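Local coordinates for protein DNA polymerase sliding clamp (Archaeoglobus fulgidus, PDB 1RWZ) that probably encircles DNA as a homotrimeric ring and tethers the replicative polymerase and other DNA-processing proteins to it, at residues 2-7 and 27-32; 65-70 and 89-94; 79-84 and 97-102. All blocks are in the same frame, centred on the assembly; numbering follows the deposited sequence.

Interaction 1 of 3, residues 2-7 and 27-32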
loop_
_atom_site.group_PDB
_atom_site.type_symbol
_atom_site.label_atom_id
_atom_site.label_comp_id
_atom_site.label_asym_id
_atom_site.label_seq_id
_atom_site.Cartn_x
_atom_site.Cartn_y
_atom_site.Cartn_z
ATOM N N ILE A 2 12.074 -5.919 -36.853
ATOM C CA ILE A 2 12.231 -6.577 -35.566
ATOM C C ILE A 2 10.818 -6.827 -35.059
ATOM O O ILE A 2 9.983 -5.925 -35.069
ATOM C CB ILE A 2 12.955 -5.674 -34.550
ATOM C CG1 ILE A 2 14.423 -5.510 -34.950
ATOM C CG2 ILE A 2 12.825 -6.253 -33.149
ATOM C CD1 ILE A 2 15.168 -4.500 -34.105
ATOM N N ASP A 3 10.543 -8.054 -34.636
ATOM C CA ASP A 3 9.230 -8.383 -34.105
ATOM C C ASP A 3 9.414 -9.458 -33.052
ATOM O O ASP A 3 9.711 -10.607 -33.371
ATOM C CB ASP A 3 8.305 -8.876 -35.218
ATOM C CG ASP A 3 6.916 -9.208 -34.714
ATOM O OD1 ASP A 3 6.526 -8.684 -33.649
ATOM O OD2 ASP A 3 6.208 -9.987 -35.390
ATOM N N VAL A 4 9.253 -9.069 -31.793
ATOM C CA VAL A 4 9.422 -10.004 -30.691
ATOM C C VAL A 4 8.242 -9.955 -29.735
ATOM O O VAL A 4 7.539 -8.951 -29.647
ATOM C CB VAL A 4 10.722 -9.698 -29.899
ATOM C CG1 VAL A 4 11.912 -9.676 -30.846
ATOM C CG2 VAL A 4 10.602 -8.357 -29.178
ATOM N N ILE A 5 8.020 -11.056 -29.027
ATOM C CA ILE A 5 6.942 -11.133 -28.056
ATOM C C ILE A 5 7.550 -11.658 -26.764
ATOM O O ILE A 5 8.268 -12.658 -26.765
ATOM C CB ILE A 5 5.806 -12.055 -28.545
ATOM C CG1 ILE A 5 5.188 -11.459 -29.818
ATOM C CG2 ILE A 5 4.744 -12.208 -27.456
ATOM C CD1 ILE A 5 3.995 -12.244 -30.368
ATOM N N MET A 6 7.271 -10.962 -25.668
ATOM C CA MET A 6 7.819 -11.312 -24.366
ATOM C C MET A 6 6.760 -11.105 -23.287
ATOM O O MET A 6 5.769 -10.423 -23.522
ATOM C CB MET A 6 9.018 -10.406 -24.082
ATOM C CG MET A 6 8.632 -8.930 -23.954
ATOM S SD MET A 6 9.989 -7.791 -24.345
ATOM C CE MET A 6 11.095 -8.158 -23.034
ATOM N N THR A 7 6.965 -11.682 -22.106
ATOM C CA THR A 7 5.995 -11.497 -21.032
ATOM C C THR A 7 6.115 -10.069 -20.503
ATOM O O THR A 7 7.187 -9.457 -20.574
ATOM C CB THR A 7 6.232 -12.460 -19.853
ATOM O OG1 THR A 7 7.432 -12.089 -19.158
ATOM C CG2 THR A 7 6.357 -13.888 -20.355
ATOM N N ILE A 27 19.699 -0.325 -27.401
ATOM C CA ILE A 27 19.209 -1.691 -27.258
ATOM C C ILE A 27 19.603 -2.453 -28.512
ATOM O O ILE A 27 19.236 -2.069 -29.621
ATOM C CB ILE A 27 17.675 -1.740 -27.119
ATOM C CG1 ILE A 27 17.227 -0.853 -25.954
ATOM C CG2 ILE A 27 17.224 -3.184 -26.924
ATOM C CD1 ILE A 27 17.849 -1.199 -24.634
ATOM N N HIS A 28 20.353 -3.532 -28.329
ATOM C CA HIS A 28 20.811 -4.339 -29.448
ATOM C C HIS A 28 19.978 -5.599 -29.607
ATOM O O HIS A 28 19.822 -6.372 -28.661
ATOM C CB HIS A 28 22.269 -4.763 -29.235
ATOM C CG HIS A 28 23.208 -3.622 -28.993
ATOM N ND1 HIS A 28 23.764 -2.884 -30.016
ATOM C CD2 HIS A 28 23.676 -3.084 -27.843
ATOM C CE1 HIS A 28 24.533 -1.939 -29.505
ATOM N NE2 HIS A 28 24.496 -2.038 -28.189
ATOM N N PHE A 29 19.435 -5.797 -30.802
ATOM C CA PHE A 29 18.684 -7.004 -31.089
ATOM C C PHE A 29 19.644 -7.850 -31.909
ATOM O O PHE A 29 19.830 -7.625 -33.109
ATOM C CB PHE A 29 17.413 -6.697 -31.878
ATOM C CG PHE A 29 16.324 -6.099 -31.042
ATOM C CD1 PHE A 29 16.297 -4.732 -30.783
ATOM C CD2 PHE A 29 15.347 -6.908 -30.473
ATOM C CE1 PHE A 29 15.310 -4.181 -29.966
ATOM C CE2 PHE A 29 14.355 -6.368 -29.655
ATOM C CZ PHE A 29 14.336 -5.002 -29.401
ATOM N N LEU A 30 20.277 -8.806 -31.238
ATOM C CA LEU A 30 21.254 -9.683 -31.870
ATOM C C LEU A 30 20.642 -11.031 -32.214
ATOM O O LEU A 30 19.563 -11.370 -31.738
ATOM C CB LEU A 30 22.440 -9.888 -30.929
ATOM C CG LEU A 30 23.026 -8.621 -30.299
ATOM C CD1 LEU A 30 24.104 -9.012 -29.302
ATOM C CD2 LEU A 30 23.588 -7.708 -31.379
ATOM N N GLU A 31 21.333 -11.804 -33.043
ATOM C CA GLU A 31 20.824 -13.113 -33.417
ATOM C C GLU A 31 20.604 -13.975 -32.175
ATOM O O GLU A 31 19.644 -14.744 -32.106
ATOM C CB GLU A 31 21.797 -13.813 -34.371
ATOM C CG GLU A 31 21.881 -13.165 -35.748
ATOM C CD GLU A 31 20.580 -13.267 -36.537
ATOM O OE1 GLU A 31 20.488 -12.634 -37.611
ATOM O OE2 GLU A 31 19.650 -13.979 -36.093
ATOM N N LYS A 32 21.483 -13.821 -31.189
ATOM C CA LYS A 32 21.406 -14.600 -29.956
ATOM C C LYS A 32 20.408 -14.060 -28.929
ATOM O O LYS A 32 20.075 -14.751 -27.961
ATOM C CB LYS A 32 22.797 -14.690 -29.319
ATOM C CG LYS A 32 23.296 -13.385 -28.702
ATOM C CD LYS A 32 24.755 -13.089 -29.070
ATOM C CE LYS A 32 24.873 -12.304 -30.385
ATOM N NZ LYS A 32 24.284 -12.993 -31.574
#
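I2 and F29 meet between two sheets, their side chains crossing at about a right angle, and they account for most of the surface buried here. The isoleucine grips the phenyl ring with both of its branches. Its CG2 methyl lies over one face, 3.9 Å from the centroid of the F29 ring and 19° off the ring normal, a CH-pi contact displaced toward the rim. The longer branch reaches the root of the same ring, where I2 CD1 comes within 3.5 Å of F29 CD1 and within 3.6 Å of F29 CG. The first torsion of I2 explains this division of labour: with CG1 beside the backbone N (chi1 -70°) and CG2 opposite that N, the two branches spread over different parts of the ring. F29 suits the other side because a broad, flat, wholly apolar group offers a branched aliphatic chain a continuous surface in a place closed to solvent. V4, two residues along from I2 and thus on the same face of its strand, adds a looser touch, its CG2 4.3 Å from F29 CE2 and oblique to the ring. Compact, beta-branched valine suits an extended strand and presents only a small apolar surface to the ring. Y59 packs on both V4 and F29, and I67 on F29, so the ring belongs to a larger apolar layer. I2 and V4 are fixed in their own sheet by backbone hydrogen bonds to V91 and L89, which leaves side chains alone to join strand 2-7 to strand 24-30. Such face-to-face packing of two antiparallel sheets is characteristic of the PCNA domain fold, in which helices on the inner side of the ring line the DNA channel.

Interaction 2 of 3, residues 65-70 and 89-94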
loop_
_atom_site.group_PDB
_atom_site.type_symbol
_atom_site.label_atom_id
_atom_site.label_comp_id
_atom_site.label_asym_id
_atom_site.label_seq_id
_atom_site.Cartn_x
_atom_site.Cartn_y
_atom_site.Cartn_z
ATOM N N LYS A 65 20.085 -5.450 -35.233
ATOM C CA LYS A 65 19.856 -4.015 -35.234
ATOM C C LYS A 65 19.997 -3.377 -33.863
ATOM O O LYS A 65 19.689 -3.988 -32.841
ATOM C CB LYS A 65 18.458 -3.718 -35.784
ATOM C CG LYS A 65 18.122 -2.235 -35.868
ATOM C CD LYS A 65 16.645 -2.016 -36.160
ATOM C CE LYS A 65 16.236 -2.620 -37.491
ATOM N NZ LYS A 65 14.769 -2.481 -37.735
ATOM N N THR A 66 20.469 -2.136 -33.858
ATOM C CA THR A 66 20.635 -1.377 -32.631
ATOM C C THR A 66 19.689 -0.184 -32.694
ATOM O O THR A 66 19.643 0.520 -33.702
ATOM C CB THR A 66 22.073 -0.845 -32.486
ATOM O OG1 THR A 66 22.993 -1.942 -32.476
ATOM C CG2 THR A 66 22.216 -0.050 -31.193
ATOM N N ILE A 67 18.923 0.033 -31.631
ATOM C CA ILE A 67 18.006 1.166 -31.585
ATOM C C ILE A 67 18.289 1.999 -30.341
ATOM O O ILE A 67 18.842 1.499 -29.361
ATOM C CB ILE A 67 16.518 0.714 -31.562
ATOM C CG1 ILE A 67 16.259 -0.192 -30.352
ATOM C CG2 ILE A 67 16.170 -0.001 -32.863
ATOM C CD1 ILE A 67 14.792 -0.538 -30.151
ATOM N N GLY A 68 17.935 3.280 -30.401
ATOM C CA GLY A 68 18.127 4.168 -29.270
ATOM C C GLY A 68 16.772 4.345 -28.617
ATOM O O GLY A 68 15.809 4.709 -29.286
ATOM N N VAL A 69 16.690 4.108 -27.314
ATOM C CA VAL A 69 15.414 4.203 -26.622
ATOM C C VAL A 69 15.377 5.134 -25.417
ATOM O O VAL A 69 16.311 5.174 -24.611
ATOM C CB VAL A 69 14.962 2.797 -26.153
ATOM C CG1 VAL A 69 13.574 2.865 -25.544
ATOM C CG2 VAL A 69 14.985 1.830 -27.320
ATOM N N ASP A 70 14.286 5.887 -25.307
ATOM C CA ASP A 70 14.078 6.782 -24.176
ATOM C C ASP A 70 13.559 5.853 -23.085
ATOM O O ASP A 70 12.387 5.468 -23.092
ATOM C CB ASP A 70 13.008 7.825 -24.504
ATOM C CG ASP A 70 12.788 8.814 -23.373
ATOM O OD1 ASP A 70 12.872 8.415 -22.190
ATOM O OD2 ASP A 70 12.514 9.997 -23.668
ATOM N N LEU A 89 6.932 -6.221 -29.374
ATOM C CA LEU A 89 7.728 -5.048 -29.720
ATOM C C LEU A 89 7.999 -5.142 -31.207
ATOM O O LEU A 89 8.434 -6.184 -31.698
ATOM C CB LEU A 89 9.058 -5.038 -28.961
ATOM C CG LEU A 89 9.003 -5.041 -27.433
ATOM C CD1 LEU A 89 10.426 -5.024 -26.880
ATOM C CD2 LEU A 89 8.220 -3.835 -26.935
ATOM N N ILE A 90 7.738 -4.058 -31.926
ATOM C CA ILE A 90 7.957 -4.047 -33.363
ATOM C C ILE A 90 8.706 -2.803 -33.816
ATOM O O ILE A 90 8.411 -1.693 -33.374
ATOM C CB ILE A 90 6.619 -4.084 -34.139
ATOM C CG1 ILE A 90 5.826 -5.344 -33.777
ATOM C CG2 ILE A 90 6.889 -4.044 -35.637
ATOM C CD1 ILE A 90 4.435 -5.372 -34.391
ATOM N N VAL A 91 9.690 -3.005 -34.687
ATOM C CA VAL A 91 10.453 -1.905 -35.264
ATOM C C VAL A 91 10.487 -2.216 -36.751
ATOM O O VAL A 91 11.215 -3.105 -37.192
ATOM C CB VAL A 91 11.895 -1.833 -34.724
ATOM C CG1 VAL A 91 12.640 -0.678 -35.391
ATOM C CG2 VAL A 91 11.876 -1.637 -33.217
ATOM N N GLU A 92 9.671 -1.496 -37.514
ATOM C CA GLU A 92 9.576 -1.707 -38.955
ATOM C C GLU A 92 10.582 -0.877 -39.742
ATOM O O GLU A 92 11.018 -1.280 -40.819
ATOM C CB GLU A 92 8.160 -1.386 -39.430
ATOM C CG GLU A 92 7.081 -2.063 -38.611
ATOM C CD GLU A 92 5.690 -1.778 -39.129
ATOM O OE1 GLU A 92 5.334 -0.586 -39.258
ATOM O OE2 GLU A 92 4.951 -2.747 -39.405
ATOM N N ASP A 93 10.932 0.289 -39.213
ATOM C CA ASP A 93 11.903 1.157 -39.867
ATOM C C ASP A 93 13.073 1.426 -38.929
ATOM O O ASP A 93 13.784 0.500 -38.532
ATOM C CB ASP A 93 11.253 2.480 -40.303
ATOM C CG ASP A 93 10.317 3.055 -39.254
ATOM O OD1 ASP A 93 9.186 2.542 -39.112
ATOM O OD2 ASP A 93 10.714 4.022 -38.568
ATOM N N GLU A 94 13.277 2.689 -38.574
ATOM C CA GLU A 94 14.366 3.050 -37.676
ATOM C C GLU A 94 13.985 4.203 -36.761
ATOM O O GLU A 94 14.741 4.558 -35.856
ATOM C CB GLU A 94 15.611 3.437 -38.477
ATOM C CG GLU A 94 16.254 2.292 -39.240
ATOM C CD GLU A 94 17.514 2.720 -39.964
ATOM O OE1 GLU A 94 18.436 3.241 -39.298
ATOM O OE2 GLU A 94 17.584 2.535 -41.197
#
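K65 reaches over to the turn after strand 86-91, while I67, two residues on, faces V91; both lie where the two sheets of the N-terminal PCNA domain pack together. Strand 65-70 edges the larger sheet within the chain, and strand 86-91 lies in the five-stranded one.

The apolar part is slight but buried. I67 CD1 approaches V91 CG2 at 4.4 Å, a touch between branched side chains that suit beta strands and interior surfaces alike. I67 also packs on I27, F29 and L110, and V91 on L97, so this pair is one link in a broader hydrophobic layer.

The polar part lies nearer the solvent. Lysine fits there because its aliphatic chain can lie against I2 while its ammonium group travels on to the turn. The chain leaves with CG opposite the backbone N (chi1 -178°), runs extended at first, then bends about the CG-CD bond, and the bend brings K65 NZ to 3.6 Å from V91 CG1. D93 offers its main-chain carbonyl, whereas its carboxylate accepts from the backbone N of S95, two residues on. The nearby E94 carboxylate may favour the lysine charge electrostatically, though it does not touch it. What binds K65 to the turn is a hydrogen bond of 3.2 Å from NZ to D93 O, the C=O...N angle being 161°.

Interaction 3 of 3, residues 79-84 and 97-102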
loop_
_atom_site.group_PDB
_atom_site.type_symbol
_atom_site.label_atom_id
_atom_site.label_comp_id
_atom_site.label_asym_id
_atom_site.label_seq_id
_atom_site.Cartn_x
_atom_site.Cartn_y
_atom_site.Cartn_z
ATOM N N LYS A 79 4.339 0.790 -16.851
ATOM C CA LYS A 79 3.537 0.791 -15.634
ATOM C C LYS A 79 2.071 0.489 -15.937
ATOM O O LYS A 79 1.316 0.100 -15.050
ATOM C CB LYS A 79 3.657 2.138 -14.920
ATOM C CG LYS A 79 5.042 2.406 -14.357
ATOM C CD LYS A 79 5.142 3.791 -13.750
ATOM C CE LYS A 79 6.530 4.029 -13.179
ATOM N NZ LYS A 79 6.658 5.383 -12.572
ATOM N N SER A 80 1.671 0.669 -17.191
ATOM C CA SER A 80 0.294 0.397 -17.590
ATOM C C SER A 80 0.189 -1.029 -18.128
ATOM O O SER A 80 -0.891 -1.500 -18.484
ATOM C CB SER A 80 -0.170 1.407 -18.649
ATOM O OG SER A 80 0.582 1.290 -19.842
ATOM N N ILE A 81 1.327 -1.714 -18.176
ATOM C CA ILE A 81 1.370 -3.091 -18.650
ATOM C C ILE A 81 1.333 -4.035 -17.451
ATOM O O ILE A 81 1.979 -3.785 -16.430
ATOM C CB ILE A 81 2.663 -3.367 -19.458
ATOM C CG1 ILE A 81 2.727 -2.438 -20.672
ATOM C CG2 ILE A 81 2.708 -4.829 -19.890
ATOM C CD1 ILE A 81 3.990 -2.588 -21.509
ATOM N N SER A 82 0.566 -5.112 -17.574
ATOM C CA SER A 82 0.455 -6.095 -16.505
ATOM C C SER A 82 1.567 -7.130 -16.637
ATOM O O SER A 82 2.013 -7.430 -17.744
ATOM C CB SER A 82 -0.905 -6.796 -16.570
ATOM O OG SER A 82 -0.956 -7.881 -15.658
ATOM N N THR A 83 2.021 -7.669 -15.511
ATOM C CA THR A 83 3.074 -8.677 -15.538
ATOM C C THR A 83 2.589 -9.908 -16.297
ATOM O O THR A 83 3.394 -10.667 -16.844
ATOM C CB THR A 83 3.493 -9.108 -14.116
ATOM O OG1 THR A 83 2.352 -9.608 -13.408
ATOM C CG2 THR A 83 4.090 -7.932 -13.356
ATOM N N LYS A 84 1.269 -10.090 -16.338
ATOM C CA LYS A 84 0.667 -11.231 -17.023
ATOM C C LYS A 84 0.260 -10.960 -18.473
ATOM O O LYS A 84 -0.266 -11.840 -19.155
ATOM C CB LYS A 84 -0.539 -11.736 -16.230
ATOM C CG LYS A 84 -0.155 -12.394 -14.913
ATOM C CD LYS A 84 -1.368 -12.973 -14.203
ATOM C CE LYS A 84 -0.955 -13.779 -12.980
ATOM N NZ LYS A 84 -2.132 -14.397 -12.307
ATOM N N LEU A 97 9.118 2.709 -32.584
ATOM C CA LEU A 97 9.011 1.454 -31.850
ATOM C C LEU A 97 7.546 1.278 -31.471
ATOM O O LEU A 97 6.946 2.176 -30.876
ATOM C CB LEU A 97 9.847 1.491 -30.569
ATOM C CG LEU A 97 9.604 0.360 -29.560
ATOM C CD1 LEU A 97 10.031 -0.978 -30.157
ATOM C CD2 LEU A 97 10.381 0.642 -28.284
ATOM N N LYS A 98 6.971 0.137 -31.830
ATOM C CA LYS A 98 5.583 -0.147 -31.486
ATOM C C LYS A 98 5.582 -1.114 -30.312
ATOM O O LYS A 98 6.336 -2.090 -30.301
ATOM C CB LYS A 98 4.842 -0.784 -32.664
ATOM C CG LYS A 98 4.642 0.129 -33.859
ATOM C CD LYS A 98 3.805 -0.564 -34.928
ATOM C CE LYS A 98 3.598 0.327 -36.139
ATOM N NZ LYS A 98 2.804 -0.365 -37.199
ATOM N N VAL A 99 4.750 -0.828 -29.318
ATOM C CA VAL A 99 4.637 -1.674 -28.139
ATOM C C VAL A 99 3.172 -2.066 -28.045
ATOM O O VAL A 99 2.313 -1.220 -27.806
ATOM C CB VAL A 99 5.045 -0.913 -26.863
ATOM C CG1 VAL A 99 4.956 -1.834 -25.652
ATOM C CG2 VAL A 99 6.455 -0.369 -27.020
ATOM N N LYS A 100 2.886 -3.347 -28.243
ATOM C CA LYS A 100 1.509 -3.814 -28.202
ATOM C C LYS A 100 1.236 -4.799 -27.078
ATOM O O LYS A 100 2.003 -5.733 -26.856
ATOM C CB LYS A 100 1.136 -4.459 -29.534
ATOM C CG LYS A 100 1.351 -3.565 -30.741
ATOM C CD LYS A 100 0.583 -4.077 -31.947
ATOM C CE LYS A 100 1.005 -5.473 -32.336
ATOM N NZ LYS A 100 0.145 -6.009 -33.428
ATOM N N PHE A 101 0.132 -4.575 -26.373
ATOM C CA PHE A 101 -0.275 -5.440 -25.277
ATOM C C PHE A 101 -1.767 -5.226 -25.061
ATOM O O PHE A 101 -2.264 -4.105 -25.184
ATOM C CB PHE A 101 0.528 -5.112 -24.009
ATOM C CG PHE A 101 0.388 -3.691 -23.543
ATOM C CD1 PHE A 101 -0.577 -3.344 -22.600
ATOM C CD2 PHE A 101 1.222 -2.696 -24.047
ATOM C CE1 PHE A 101 -0.712 -2.026 -22.166
ATOM C CE2 PHE A 101 1.095 -1.374 -23.620
ATOM C CZ PHE A 101 0.127 -1.039 -22.678
ATOM N N GLY A 102 -2.488 -6.300 -24.757
ATOM C CA GLY A 102 -3.921 -6.164 -24.571
ATOM C C GLY A 102 -4.501 -5.598 -25.853
ATOM O O GLY A 102 -4.160 -6.052 -26.942
#
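The irregular chain 79-84 passes over the end of strand 96-101, the alpha carbons of I81 and F101 lying 7.2 Å apart, in the loop that leads from helix 71-78 into strand 86-91 of the PCNA N-terminal domain. Here the five-stranded sheet meets the connection that follows helix 71-78.

I81 sets its CG1 almost exactly over the centre of the F101 ring, 3.5 Å from the ring centroid and only 10° off the normal, a close CH-pi contact. Its chain then continues past the ring's rim, with I81 CD1 3.8 Å from F101 CD2 and 4.3 Å from V99 CG1. One unbranched arm thus spans two strand residues, which makes isoleucine a good fit for this largely buried, apolar site; V87 packs on both I81 and V99. F101 holds its CG between the backbone N and the carbonyl carbon (chi1 59°), and that rotation turns a face of the ring to the loop. A phenyl ring offers a flat apolar face to the aliphatic branch of I81.

S80 comes to the far end of the ring obliquely, its OG 3.7 Å from F101 CZ. A small hydroxyl is apt at this spot because it bonds back to I77 O at the end of the helix. K147 of a second subunit packs on K79 and S80, placing the loop near a subunit boundary. Beyond I81, the chain is turned by an ST turn, in which K84 N donates to S82 OG over 3.2 Å.

How the interactions relate
All three contacts lie on the same side of the chain's centre in the N-terminal domain, and each involves the five-stranded sheet. Interactions 1 and 2, with centres 10 Å apart, both join it to the larger sheet: strands 2-7 and 86-91 are neighbours in one, 24-30 and 65-70 in the other. Interaction 3, about 15 and 16 Å from their centres, attaches the loop after helix 71-78 to strand 96-101, which pairs with 86-91. Along the chain, interaction 1 is complete before the others begin, whereas the segments of 2 and 3 alternate. Sheet-to-sheet packing and loop anchoring are thereby combined in one domain of the ring.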